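Local coordinates for putative capsid protein of prophage (Escherichia coli CFT073, PDB 3BQW) that probably forms the shell of a phage head as a prophage-encoded major capsid protein, although its function has not been established, at residues Asp300-Arg305 with Tyr314-Ile319; Met207-Glu212 with Leu259-Gly264; Ser60-Pro65 with Asp162-Glu167; Lys90-Pro95 with Pro324-Val329. One frame throughout, in Å; residues are numbered along the deposited sequence.

The four contacts fall into three regions. Contacts 1 and 4 are neighbours, their centres about 15 Å apart: strands 314-319 and 327-338 lie side by side in one mixed sheet, beside helix 113-146. Contact 2 belongs to a different mixed sheet on the opposite side of the chain's centre, its centre about 39 Å from the centres of both. Contact 3 sits in a third, antiparallel sheet, 26 Å from contact 2 and 41 Å from contact 4 between centres. Along the chain contact 4 encloses contacts 1 and 2, while contacts 3 and 4 cross. Contact 1 is local, but contacts 3 and 4 join regions far apart in sequence, consistent with the interwoven domains of HK97-like capsid proteins.

Contact 1 (Asp300-Arg305 with Tyr314-Ile319); sequences DQEAVR and YPKNWI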
loop_
_atom_site.group_PDB
_atom_site.type_symbol
_atom_site.label_atom_id
_atom_site.label_comp_id
_atom_site.label_asym_id
_atom_site.label_seq_id
_atom_site.Cartn_x
_atom_site.Cartn_y
_atom_site.Cartn_z
ATOM N N ASP A 300 -15.854 -6.839 -14.964
ATOM C CA ASP A 300 -15.767 -7.954 -15.908
ATOM C C ASP A 300 -17.133 -8.598 -16.190
ATOM O O ASP A 300 -17.893 -8.906 -15.252
ATOM C CB ASP A 300 -14.820 -9.018 -15.337
ATOM C CG ASP A 300 -14.599 -10.174 -16.290
ATOM O OD1 ASP A 300 -13.953 -9.954 -17.339
ATOM O OD2 ASP A 300 -15.059 -11.289 -15.980
ATOM N N GLN A 301 -17.429 -8.834 -17.475
ATOM C CA GLN A 301 -18.736 -9.358 -17.847
ATOM C C GLN A 301 -19.067 -10.657 -17.130
ATOM O O GLN A 301 -20.211 -10.850 -16.729
ATOM C CB GLN A 301 -18.908 -9.541 -19.366
ATOM C CG GLN A 301 -20.377 -9.890 -19.720
ATOM C CD GLN A 301 -20.667 -10.022 -21.211
ATOM O OE1 GLN A 301 -21.058 -9.052 -21.880
ATOM N NE2 GLN A 301 -20.522 -11.240 -21.732
ATOM N N GLU A 302 -18.082 -11.540 -16.960
ATOM C CA GLU A 302 -18.345 -12.834 -16.319
ATOM C C GLU A 302 -18.578 -12.640 -14.830
ATOM O O GLU A 302 -19.367 -13.364 -14.214
ATOM C CB GLU A 302 -17.201 -13.820 -16.567
ATOM C CG GLU A 302 -17.387 -15.196 -15.926
ATOM C CD GLU A 302 -18.494 -16.052 -16.553
ATOM O OE1 GLU A 302 -19.027 -15.696 -17.637
ATOM O OE2 GLU A 302 -18.829 -17.106 -15.951
ATOM N N ALA A 303 -17.876 -11.674 -14.247
ATOM C CA ALA A 303 -18.171 -11.244 -12.881
ATOM C C ALA A 303 -19.603 -10.692 -12.828
ATOM O O ALA A 303 -20.389 -11.082 -11.963
ATOM C CB ALA A 303 -17.154 -10.195 -12.401
ATOM N N VAL A 304 -19.935 -9.804 -13.765
ATOM C CA VAL A 304 -21.298 -9.215 -13.833
ATOM C C VAL A 304 -22.372 -10.297 -14.070
ATOM O O VAL A 304 -23.357 -10.352 -13.331
ATOM C CB VAL A 304 -21.426 -8.067 -14.894
ATOM C CG1 VAL A 304 -22.877 -7.676 -15.090
ATOM C CG2 VAL A 304 -20.621 -6.851 -14.486
ATOM N N ARG A 305 -22.154 -11.166 -15.061
ATOM C CA ARG A 305 -23.086 -12.282 -15.362
ATOM C C ARG A 305 -23.435 -13.131 -14.134
ATOM O O ARG A 305 -24.587 -13.468 -13.910
ATOM C CB ARG A 305 -22.465 -13.252 -16.349
ATOM C CG ARG A 305 -22.603 -12.946 -17.817
ATOM C CD ARG A 305 -22.700 -14.260 -18.627
ATOM N NE ARG A 305 -21.931 -15.405 -18.077
ATOM C CZ ARG A 305 -22.422 -16.379 -17.282
ATOM N NH1 ARG A 305 -23.695 -16.386 -16.887
ATOM N NH2 ARG A 305 -21.629 -17.360 -16.854
ATOM N N TYR A 314 -10.919 -10.451 -8.402
ATOM C CA TYR A 314 -11.639 -11.374 -9.251
ATOM C C TYR A 314 -10.663 -11.967 -10.272
ATOM O O TYR A 314 -10.305 -11.311 -11.246
ATOM C CB TYR A 314 -12.798 -10.677 -9.945
ATOM C CG TYR A 314 -13.693 -11.614 -10.663
ATOM C CD1 TYR A 314 -14.773 -12.210 -10.009
ATOM C CD2 TYR A 314 -13.477 -11.919 -12.009
ATOM C CE1 TYR A 314 -15.592 -13.104 -10.681
ATOM C CE2 TYR A 314 -14.294 -12.777 -12.673
ATOM C CZ TYR A 314 -15.344 -13.368 -12.010
ATOM O OH TYR A 314 -16.161 -14.225 -12.688
ATOM N N PRO A 315 -10.221 -13.206 -10.022
ATOM C CA PRO A 315 -9.284 -13.908 -10.875
ATOM C C PRO A 315 -9.968 -14.661 -12.006
ATOM O O PRO A 315 -11.092 -15.148 -11.850
ATOM C CB PRO A 315 -8.591 -14.849 -9.895
ATOM C CG PRO A 315 -9.682 -15.232 -8.946
ATOM C CD PRO A 315 -10.565 -14.002 -8.832
ATOM N N LYS A 316 -9.310 -14.700 -13.161
ATOM C CA LYS A 316 -9.833 -15.377 -14.343
ATOM C C LYS A 316 -8.705 -16.162 -14.945
ATOM O O LYS A 316 -7.587 -15.680 -14.976
ATOM C CB LYS A 316 -10.301 -14.375 -15.411
ATOM C CG LYS A 316 -11.406 -13.424 -14.998
ATOM C CD LYS A 316 -11.698 -12.367 -16.097
ATOM C CE LYS A 316 -12.415 -12.950 -17.340
ATOM N NZ LYS A 316 -13.711 -13.621 -17.015
ATOM N N ASN A 317 -9.003 -17.358 -15.439
ATOM C CA ASN A 317 -8.042 -18.142 -16.226
ATOM C C ASN A 317 -8.727 -18.506 -17.550
ATOM O O ASN A 317 -9.886 -18.902 -17.545
ATOM C CB ASN A 317 -7.609 -19.389 -15.441
ATOM C CG ASN A 317 -6.692 -20.346 -16.251
ATOM O OD1 ASN A 317 -5.677 -19.949 -16.847
ATOM N ND2 ASN A 317 -7.030 -21.612 -16.220
ATOM N N TRP A 318 -8.042 -18.334 -18.680
ATOM C CA TRP A 318 -8.632 -18.706 -19.972
ATOM C C TRP A 318 -7.552 -19.061 -20.973
ATOM O O TRP A 318 -6.408 -18.669 -20.812
ATOM C CB TRP A 318 -9.580 -17.610 -20.531
ATOM C CG TRP A 318 -8.878 -16.404 -21.102
ATOM C CD1 TRP A 318 -8.556 -16.178 -22.412
ATOM C CD2 TRP A 318 -8.400 -15.267 -20.373
ATOM N NE1 TRP A 318 -7.897 -14.976 -22.541
ATOM C CE2 TRP A 318 -7.799 -14.389 -21.309
ATOM C CE3 TRP A 318 -8.425 -14.901 -19.021
ATOM C CZ2 TRP A 318 -7.222 -13.182 -20.933
ATOM C CZ3 TRP A 318 -7.841 -13.692 -18.648
ATOM C CH2 TRP A 318 -7.251 -12.849 -19.601
ATOM N N ILE A 319 -7.948 -19.851 -21.973
ATOM C CA ILE A 319 -7.087 -20.319 -23.064
ATOM C C ILE A 319 -7.693 -19.797 -24.355
ATOM O O ILE A 319 -8.863 -20.037 -24.633
ATOM C CB ILE A 319 -7.033 -21.861 -23.153
ATOM C CG1 ILE A 319 -6.497 -22.478 -21.856
ATOM C CG2 ILE A 319 -6.180 -22.298 -24.339
ATOM C CD1 ILE A 319 -7.004 -23.899 -21.616
#
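Ala303 and Tyr314 form the close-packed half of this contact. The methyl group sits over the middle of the phenol ring, with CB of Ala303 3.6 Å from the centroid of the Tyr314 ring in a CH-pi contact. The ring reaches this place because CG of Tyr314 is anti to its backbone N (chi1 -171°), which carries it from the strand to the first turn of helix 301-305. Its hydroxyl ends beside the Glu302 side chain, with Tyr314 OH 3.6 Å from Glu302 CG.

Next to the ring, Asp300 and Lys316 meet tip to tip. Lys316 NZ donates to the syn lone pair of Asp300 OD2 at 2.9 Å, closing a salt bridge, and the bends of the lysine at chi3 and chi4 lay CE along the carboxylate. Asp300 OD2 also takes weak bonds from Glu302 N (3.2 Å) and Ala303 N (3.3 Å), capping the helix. An ammonium group and a helix N-terminus would both favour an ionised Asp300.

The outer side is looser. Glu302 starts toward the strand, then bends off at chi2 to be gripped side-on by the exposed Arg305, whose NE lies 3.0 Å from Glu302 OE1. The whole is an N-capped short helix docked on a strand, its Asp cap shared with a lysine, at the margin of a sheet probably in the counterpart of the P domain of HK97-like capsid proteins.

Contact 2 (Met207-Glu212 with Leu259-Gly264); sequences MIMGAE and LIVYSG
Side by side on one face of the sheet, Met207 and Leu259 press their ends together: the methionine chain runs straight to SD and then turns at chi3 (52°), bringing Met207 CE to 3.5 Å from Leu259 CD2, tighter than usual for two carbons. Met209, one step along the same face, leans obliquely across to the other strand. Its CE settles in the hollow beside the base of Leu259, 4.0 Å from Leu259 CB, and reaches toward Val261 CG2 with a looser fit. Trp214 and Leu217 of helix 211-218 pack onto this layer. The two strands are parallel neighbours within a mixed sheet, in a region that probably corresponds to the A domain of HK97-like capsid proteins. Three backbone bonds zigzag between them: Ile260 N to Met207 O, Met209 N to Ile260 O and, straightest, Tyr262 N to Met209 O (2.8 Å). The other face carries Ile208, Ile260 and Tyr262. Here the CG2 branch of Ile208, anti to its backbone N, is the bump that fills the angle where the tyrosine side chain leaves its strand, with Ile208 CG2 3.6 Å from Tyr262 CB. Phe31 and Leu30 of helix 30-35 close over this second layer.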
loop_
_atom_site.group_PDB
_atom_site.type_symbol
_atom_site.label_atom_id
_atom_site.label_comp_id
_atom_site.label_asym_id
_atom_site.label_seq_id
_atom_site.Cartn_x
_atom_site.Cartn_y
_atom_site.Cartn_z
ATOM N N MET A 207 6.679 6.444 14.538
ATOM C CA MET A 207 7.537 7.186 13.614
ATOM C C MET A 207 8.103 6.204 12.575
ATOM O O MET A 207 8.870 5.322 12.927
ATOM C CB MET A 207 8.657 7.949 14.338
ATOM C CG MET A 207 9.451 8.922 13.427
ATOM S SD MET A 207 10.639 10.073 14.191
ATOM C CE MET A 207 11.650 9.021 15.173
ATOM N N ILE A 208 7.657 6.352 11.321
ATOM C CA ILE A 208 8.131 5.574 10.182
ATOM C C ILE A 208 9.137 6.395 9.364
ATOM O O ILE A 208 8.846 7.521 8.959
ATOM C CB ILE A 208 6.974 5.124 9.286
ATOM C CG1 ILE A 208 5.893 4.426 10.135
ATOM C CG2 ILE A 208 7.496 4.171 8.214
ATOM C CD1 ILE A 208 4.514 4.641 9.672
ATOM N N MET A 209 10.333 5.825 9.166
ATOM C CA MET A 209 11.510 6.556 8.698
ATOM C C MET A 209 12.102 5.849 7.496
ATOM O O MET A 209 12.245 4.640 7.520
ATOM C CB MET A 209 12.629 6.517 9.750
ATOM C CG MET A 209 12.364 7.202 11.014
ATOM S SD MET A 209 13.692 6.964 12.187
ATOM C CE MET A 209 12.978 5.655 13.122
ATOM N N GLY A 210 12.502 6.625 6.490
ATOM C CA GLY A 210 13.413 6.151 5.471
ATOM C C GLY A 210 14.799 5.906 6.060
ATOM O O GLY A 210 15.081 6.309 7.201
ATOM N N ALA A 211 15.661 5.267 5.259
ATOM C CA ALA A 211 16.990 4.804 5.667
ATOM C C ALA A 211 17.941 5.911 6.045
ATOM O O ALA A 211 18.761 5.759 6.948
ATOM C CB ALA A 211 17.628 3.940 4.533
ATOM N N GLU A 212 17.849 7.014 5.319
ATOM C CA GLU A 212 18.715 8.149 5.524
ATOM C C GLU A 212 18.323 8.832 6.826
ATOM O O GLU A 212 19.187 9.210 7.607
ATOM C CB GLU A 212 18.621 9.079 4.317
ATOM C CG GLU A 212 19.355 10.413 4.435
ATOM C CD GLU A 212 20.803 10.268 4.809
ATOM O OE1 GLU A 212 21.423 9.247 4.429
ATOM O OE2 GLU A 212 21.335 11.193 5.475
ATOM N N LEU A 259 9.364 3.033 16.714
ATOM C CA LEU A 259 10.360 3.400 15.721
ATOM C C LEU A 259 10.484 2.309 14.676
ATOM O O LEU A 259 10.846 1.176 14.979
ATOM C CB LEU A 259 11.723 3.639 16.382
ATOM C CG LEU A 259 11.844 4.640 17.532
ATOM C CD1 LEU A 259 13.219 4.445 18.194
ATOM C CD2 LEU A 259 11.633 6.122 17.091
ATOM N N ILE A 260 10.171 2.674 13.443
ATOM C CA ILE A 260 10.120 1.772 12.304
ATOM C C ILE A 260 10.938 2.399 11.169
ATOM O O ILE A 260 10.716 3.562 10.795
ATOM C CB ILE A 260 8.645 1.537 11.825
ATOM C CG1 ILE A 260 7.757 0.997 12.967
ATOM C CG2 ILE A 260 8.605 0.568 10.624
ATOM C CD1 ILE A 260 6.275 0.664 12.537
ATOM N N VAL A 261 11.894 1.637 10.657
ATOM C CA VAL A 261 12.586 1.973 9.437
ATOM C C VAL A 261 11.954 1.199 8.295
ATOM O O VAL A 261 11.816 -0.014 8.362
ATOM C CB VAL A 261 14.093 1.662 9.506
ATOM C CG1 VAL A 261 14.788 2.064 8.198
ATOM C CG2 VAL A 261 14.714 2.368 10.734
ATOM N N TYR A 262 11.588 1.923 7.246
ATOM C CA TYR A 262 10.802 1.378 6.157
ATOM C C TYR A 262 11.564 1.551 4.859
ATOM O O TYR A 262 11.878 2.652 4.475
ATOM C CB TYR A 262 9.475 2.114 6.099
ATOM C CG TYR A 262 8.503 1.716 5.004
ATOM C CD1 TYR A 262 7.778 0.539 5.077
ATOM C CD2 TYR A 262 8.244 2.548 3.950
ATOM C CE1 TYR A 262 6.833 0.199 4.092
ATOM C CE2 TYR A 262 7.297 2.216 2.967
ATOM C CZ TYR A 262 6.601 1.052 3.052
ATOM O OH TYR A 262 5.683 0.716 2.079
ATOM N N SER A 263 11.833 0.439 4.191
ATOM C CA SER A 263 12.679 0.399 2.999
ATOM C C SER A 263 11.998 -0.271 1.814
ATOM O O SER A 263 12.666 -0.632 0.864
ATOM C CB SER A 263 13.977 -0.359 3.312
ATOM O OG SER A 263 14.600 0.174 4.471
ATOM N N GLY A 264 10.672 -0.406 1.853
ATOM C CA GLY A 264 9.932 -0.981 0.738
ATOM C C GLY A 264 10.101 -0.298 -0.621
ATOM O O GLY A 264 10.106 0.928 -0.731
#

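Contact 3 (Ser60-Pro65 with Asp162-Glu167); sequences SAFCSP and DWKIPE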
loop_
_atom_site.group_PDB
_atom_site.type_symbol
_atom_site.label_atom_id
_atom_site.label_comp_id
_atom_site.label_asym_id
_atom_site.label_seq_id
_atom_site.Cartn_x
_atom_site.Cartn_y
_atom_site.Cartn_z
ATOM N N SER A 60 -15.565 12.594 1.954
ATOM C CA SER A 60 -15.424 13.245 0.672
ATOM C C SER A 60 -13.976 13.576 0.392
ATOM O O SER A 60 -13.141 13.591 1.291
ATOM C CB SER A 60 -16.303 14.502 0.593
ATOM O OG SER A 60 -15.889 15.489 1.497
ATOM N N ALA A 61 -13.692 13.829 -0.880
ATOM C CA ALA A 61 -12.381 14.295 -1.317
ATOM C C ALA A 61 -12.589 15.321 -2.418
ATOM O O ALA A 61 -13.639 15.363 -3.058
ATOM C CB ALA A 61 -11.513 13.123 -1.822
ATOM N N PHE A 62 -11.588 16.171 -2.600
ATOM C CA PHE A 62 -11.590 17.179 -3.648
ATOM C C PHE A 62 -10.919 16.575 -4.864
ATOM O O PHE A 62 -9.717 16.293 -4.875
ATOM C CB PHE A 62 -10.855 18.419 -3.170
ATOM C CG PHE A 62 -11.053 19.634 -4.043
ATOM C CD1 PHE A 62 -12.141 20.458 -3.863
ATOM C CD2 PHE A 62 -10.109 19.979 -4.991
ATOM C CE1 PHE A 62 -12.296 21.587 -4.635
ATOM C CE2 PHE A 62 -10.256 21.108 -5.774
ATOM C CZ PHE A 62 -11.339 21.906 -5.597
ATOM N N CYS A 63 -11.722 16.373 -5.893
ATOM C CA CYS A 63 -11.319 15.689 -7.087
ATOM C C CYS A 63 -11.224 16.680 -8.236
ATOM O O CYS A 63 -12.148 17.453 -8.478
ATOM C CB CYS A 63 -12.323 14.573 -7.396
ATOM S SG CYS A 63 -12.244 13.268 -6.155
ATOM N N SER A 64 -10.086 16.653 -8.922
ATOM C CA SER A 64 -9.781 17.587 -9.984
ATOM C C SER A 64 -9.352 16.843 -11.244
ATOM O O SER A 64 -8.542 15.935 -11.168
ATOM C CB SER A 64 -8.642 18.526 -9.558
ATOM O OG SER A 64 -9.002 19.344 -8.467
ATOM N N PRO A 65 -9.821 17.301 -12.427
ATOM C CA PRO A 65 -9.301 16.686 -13.624
ATOM C C PRO A 65 -7.852 17.167 -13.889
ATOM O O PRO A 65 -7.366 18.134 -13.261
ATOM C CB PRO A 65 -10.268 17.174 -14.717
ATOM C CG PRO A 65 -10.815 18.440 -14.230
ATOM C CD PRO A 65 -10.727 18.424 -12.715
ATOM N N ASP A 162 -7.549 14.826 -3.704
ATOM C CA ASP A 162 -6.876 15.611 -2.693
ATOM C C ASP A 162 -7.673 15.543 -1.386
ATOM O O ASP A 162 -8.812 16.014 -1.304
ATOM C CB ASP A 162 -6.723 17.051 -3.173
ATOM C CG ASP A 162 -5.898 17.903 -2.246
ATOM O OD1 ASP A 162 -5.321 17.376 -1.263
ATOM O OD2 ASP A 162 -5.815 19.130 -2.510
ATOM N N TRP A 163 -7.059 14.921 -0.391
ATOM C CA TRP A 163 -7.630 14.799 0.960
ATOM C C TRP A 163 -7.402 16.066 1.792
ATOM O O TRP A 163 -7.885 16.153 2.912
ATOM C CB TRP A 163 -7.021 13.611 1.673
ATOM C CG TRP A 163 -7.206 12.290 0.918
ATOM C CD1 TRP A 163 -6.237 11.570 0.263
ATOM C CD2 TRP A 163 -8.441 11.582 0.720
ATOM N NE1 TRP A 163 -6.799 10.444 -0.310
ATOM C CE2 TRP A 163 -8.140 10.420 -0.040
ATOM C CE3 TRP A 163 -9.770 11.814 1.112
ATOM C CZ2 TRP A 163 -9.112 9.493 -0.406
ATOM C CZ3 TRP A 163 -10.740 10.890 0.749
ATOM C CH2 TRP A 163 -10.405 9.738 -0.009
ATOM N N LYS A 164 -6.669 17.024 1.217
ATOM C CA LYS A 164 -6.445 18.365 1.771
ATOM C C LYS A 164 -5.747 18.260 3.123
ATOM O O LYS A 164 -6.290 18.669 4.149
ATOM C CB LYS A 164 -7.753 19.188 1.886
ATOM C CG LYS A 164 -8.539 19.442 0.569
ATOM C CD LYS A 164 -8.310 20.808 -0.080
ATOM C CE LYS A 164 -9.517 21.275 -0.945
ATOM N NZ LYS A 164 -9.139 22.250 -2.043
ATOM N N ILE A 165 -4.545 17.702 3.133
ATOM C CA ILE A 165 -3.784 17.663 4.374
ATOM C C ILE A 165 -3.337 19.118 4.669
ATOM O O ILE A 165 -2.964 19.847 3.752
ATOM C CB ILE A 165 -2.614 16.636 4.303
ATOM C CG1 ILE A 165 -2.202 16.223 5.727
ATOM C CG2 ILE A 165 -1.433 17.168 3.488
ATOM C CD1 ILE A 165 -1.027 15.254 5.793
ATOM N N PRO A 166 -3.445 19.575 5.919
ATOM C CA PRO A 166 -2.929 20.923 6.176
ATOM C C PRO A 166 -1.456 21.069 5.774
ATOM O O PRO A 166 -0.683 20.136 5.932
ATOM C CB PRO A 166 -3.134 21.096 7.693
ATOM C CG PRO A 166 -4.266 20.175 8.003
ATOM C CD PRO A 166 -4.012 18.978 7.138
ATOM N N GLU A 167 -1.108 22.227 5.225
ATOM C CA GLU A 167 0.251 22.539 4.798
ATOM C C GLU A 167 1.290 22.459 5.905
ATOM O O GLU A 167 2.410 22.027 5.671
ATOM C CB GLU A 167 0.307 23.942 4.166
ATOM C CG GLU A 167 -0.397 24.031 2.825
ATOM C CD GLU A 167 -0.100 25.336 2.053
ATOM O OE1 GLU A 167 0.196 26.393 2.678
ATOM O OE2 GLU A 167 -0.167 25.272 0.794
#
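Two backbone hydrogen bonds join Phe62 and Asp162 as an antiparallel hydrogen-bonded pair. Phe62 N donates to Asp162 O at 3.1 Å, in the carbonyl plane, and Asp162 N returns a bond to Phe62 O at 2.9 Å, arriving from above the carbonyl plane. Just past this pair the chain turns away: Lys164 N bonds to Asp162 OD1 at 2.8 Å, an Asx turn that ends the strand, while OD2 of the same aspartate is held in a salt bridge by Arg73 of strand 70-79.

Aromatic contacts flank the pair. Lys164, bent at chi2 (-99°), swings back over the phenylalanine, and its NZ lies 3.8 Å from the centroid of the Phe62 ring, almost on the ring normal, as a cation-pi contact; its CE sits off-centre above the same face. In the other direction, Ala61 CB touches one face of the Trp163 six-membered ring in a CH-pi contact, nearer the rim than the centre, with Ala61 CB 3.5 Å from Trp163 CZ3. The carbonyl O of Ser60 meets the edge of the indole near its plane, 3.7 Å from Trp163 CZ3.

The chemistry implies a strand end fixed by backbone bonds, pi contacts and a carboxylate that serves both the turn and Arg73. With Arg73 NH2 also close to Lys164 NZ, the Asp162 carboxylate and the electron-rich Phe62 face probably offset two neighbouring positive charges.

Contact 4 (Lys90-Pro95 with Pro324-Val329); sequences KHEIDP and PAIEYV
Val329 O is held by two hydrogen bonds, one from His91 N at 2.9 Å, nearly along the C=O axis, and one from the side-chain amide of Gln128 on helix 113-146; Lys90 CA adds a CH...O contact at 3.1 Å. Val329 N answers to His91 O at 3.0 Å, completing an antiparallel hydrogen-bonded pair. Two residues on, Ile93 N donates to Glu327 O at 2.8 Å. One water donates to Ile93 O while accepting from Glu327 N, and a second links Ile93 O to Glu327 OE1, which is also salt-bridged to Arg117.

Lys90 takes the crowded first torsion (chi1 70°) and then runs fully extended, crossing Tyr328 obliquely. Its NZ is 4.2 Å from the centroid of the Tyr328 ring, a cation-pi contact over one face, displaced toward the rim. Ile326 CG2 rests against the aliphatic part of Glu92, 3.7 Å from Glu92 CG. On the face toward helix 113-146, Ile93 CD1 meets Val329 CG1 at 3.7 Å, while Ile93 CB lies 3.9 Å from Glu327 CD. This is antiparallel strand pairing with a water-bridged end, in a sheet lying beside helix 113-146, which probably corresponds to the spine helix of HK97-like capsid proteins.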
loop_
_atom_site.group_PDB
_atom_site.type_symbol
_atom_site.label_atom_id
_atom_site.label_comp_id
_atom_site.label_asym_id
_atom_site.label_seq_id
_atom_site.Cartn_x
_atom_site.Cartn_y
_atom_site.Cartn_z
ATOM N N LYS A 90 -2.497 -9.205 -16.191
ATOM C CA LYS A 90 -2.534 -10.589 -16.625
ATOM C C LYS A 90 -1.142 -11.068 -16.982
ATOM O O LYS A 90 -0.243 -10.269 -17.224
ATOM C CB LYS A 90 -3.492 -10.787 -17.814
ATOM C CG LYS A 90 -3.033 -10.182 -19.121
ATOM C CD LYS A 90 -3.966 -10.571 -20.231
ATOM C CE LYS A 90 -3.601 -9.855 -21.523
ATOM N NZ LYS A 90 -4.520 -10.264 -22.631
ATOM N N HIS A 91 -0.995 -12.388 -17.006
ATOM C CA HIS A 91 0.249 -13.037 -17.363
ATOM C C HIS A 91 -0.082 -14.258 -18.195
ATOM O O HIS A 91 -1.092 -14.911 -17.962
ATOM C CB HIS A 91 0.987 -13.516 -16.110
ATOM C CG HIS A 91 1.495 -12.418 -15.224
ATOM N ND1 HIS A 91 2.829 -12.065 -15.161
ATOM C CD2 HIS A 91 0.854 -11.627 -14.329
ATOM C CE1 HIS A 91 2.974 -11.086 -14.280
ATOM N NE2 HIS A 91 1.789 -10.797 -13.773
ATOM N N GLU A 92 0.800 -14.577 -19.134
ATOM C CA GLU A 92 0.735 -15.828 -19.877
ATOM C C GLU A 92 1.156 -17.021 -18.992
ATOM O O GLU A 92 2.057 -16.907 -18.136
ATOM C CB GLU A 92 1.606 -15.754 -21.141
ATOM C CG GLU A 92 1.714 -17.112 -21.878
ATOM C CD GLU A 92 2.563 -17.074 -23.153
ATOM O OE1 GLU A 92 2.968 -15.966 -23.579
ATOM O OE2 GLU A 92 2.822 -18.169 -23.723
ATOM N N ILE A 93 0.484 -18.149 -19.186
ATOM C CA ILE A 93 0.816 -19.396 -18.505
ATOM C C ILE A 93 1.603 -20.245 -19.487
ATOM O O ILE A 93 1.030 -20.871 -20.372
ATOM C CB ILE A 93 -0.444 -20.140 -18.027
ATOM C CG1 ILE A 93 -1.314 -19.206 -17.160
ATOM C CG2 ILE A 93 -0.071 -21.467 -17.317
ATOM C CD1 ILE A 93 -0.703 -18.760 -15.828
ATOM N N ASP A 94 2.924 -20.214 -19.355
ATOM C CA ASP A 94 3.827 -20.873 -20.289
ATOM C C ASP A 94 4.354 -22.161 -19.681
ATOM O O ASP A 94 5.267 -22.130 -18.874
ATOM C CB ASP A 94 5.000 -19.951 -20.618
ATOM C CG ASP A 94 5.991 -20.574 -21.598
ATOM O OD1 ASP A 94 5.974 -21.812 -21.851
ATOM O OD2 ASP A 94 6.816 -19.799 -22.103
ATOM N N PRO A 95 3.811 -23.309 -20.101
ATOM C CA PRO A 95 4.236 -24.566 -19.469
ATOM C C PRO A 95 5.640 -25.021 -19.822
ATOM O O PRO A 95 6.098 -26.020 -19.281
ATOM C CB PRO A 95 3.200 -25.579 -19.962
ATOM C CG PRO A 95 2.703 -25.012 -21.250
ATOM C CD PRO A 95 2.798 -23.526 -21.150
ATOM N N PRO A 324 -0.454 -21.022 -31.939
ATOM C CA PRO A 324 -0.296 -21.377 -30.537
ATOM C C PRO A 324 -1.547 -20.911 -29.786
ATOM O O PRO A 324 -1.959 -19.746 -29.923
ATOM C CB PRO A 324 0.927 -20.556 -30.113
ATOM C CG PRO A 324 0.822 -19.274 -30.954
ATOM C CD PRO A 324 -0.019 -19.630 -32.191
ATOM N N ALA A 325 -2.171 -21.810 -29.032
ATOM C CA ALA A 325 -3.206 -21.393 -28.102
ATOM C C ALA A 325 -2.483 -20.816 -26.874
ATOM O O ALA A 325 -1.658 -21.492 -26.271
ATOM C CB ALA A 325 -4.092 -22.558 -27.724
ATOM N N ILE A 326 -2.761 -19.563 -26.529
ATOM C CA ILE A 326 -2.136 -18.933 -25.367
ATOM C C ILE A 326 -3.094 -18.906 -24.176
ATOM O O ILE A 326 -4.252 -18.532 -24.305
ATOM C CB ILE A 326 -1.620 -17.513 -25.679
ATOM C CG1 ILE A 326 -0.715 -17.528 -26.917
ATOM C CG2 ILE A 326 -0.857 -16.950 -24.487
ATOM C CD1 ILE A 326 0.329 -18.683 -26.940
ATOM N N GLU A 327 -2.589 -19.337 -23.025
ATOM C CA GLU A 327 -3.343 -19.350 -21.791
ATOM C C GLU A 327 -2.927 -18.154 -20.922
ATOM O O GLU A 327 -1.761 -17.805 -20.872
ATOM C CB GLU A 327 -3.106 -20.668 -21.054
ATOM C CG GLU A 327 -3.935 -20.781 -19.788
ATOM C CD GLU A 327 -3.691 -22.054 -19.022
ATOM O OE1 GLU A 327 -3.003 -22.949 -19.535
ATOM O OE2 GLU A 327 -4.197 -22.154 -17.899
ATOM N N TYR A 328 -3.911 -17.529 -20.269
ATOM C CA TYR A 328 -3.700 -16.359 -19.404
ATOM C C TYR A 328 -4.356 -16.586 -18.058
ATOM O O TYR A 328 -5.318 -17.342 -17.950
ATOM C CB TYR A 328 -4.332 -15.100 -19.991
ATOM C CG TYR A 328 -3.744 -14.673 -21.293
ATOM C CD1 TYR A 328 -2.604 -13.884 -21.320
ATOM C CD2 TYR A 328 -4.307 -15.073 -22.503
ATOM C CE1 TYR A 328 -2.035 -13.485 -22.510
ATOM C CE2 TYR A 328 -3.745 -14.687 -23.700
ATOM C CZ TYR A 328 -2.604 -13.882 -23.686
ATOM O OH TYR A 328 -2.018 -13.476 -24.860
ATOM N N VAL A 329 -3.793 -15.934 -17.043
ATOM C CA VAL A 329 -4.468 -15.701 -15.772
ATOM C C VAL A 329 -4.456 -14.181 -15.569
ATOM O O VAL A 329 -3.521 -13.474 -15.972
ATOM C CB VAL A 329 -3.843 -16.487 -14.562
ATOM C CG1 VAL A 329 -2.482 -15.967 -14.180
ATOM C CG2 VAL A 329 -4.742 -16.406 -13.360
HETATM O O HOH W 1 0.201 -20.137 -22.932
HETATM O O HOH W 2 -0.622 -23.478 -20.561
#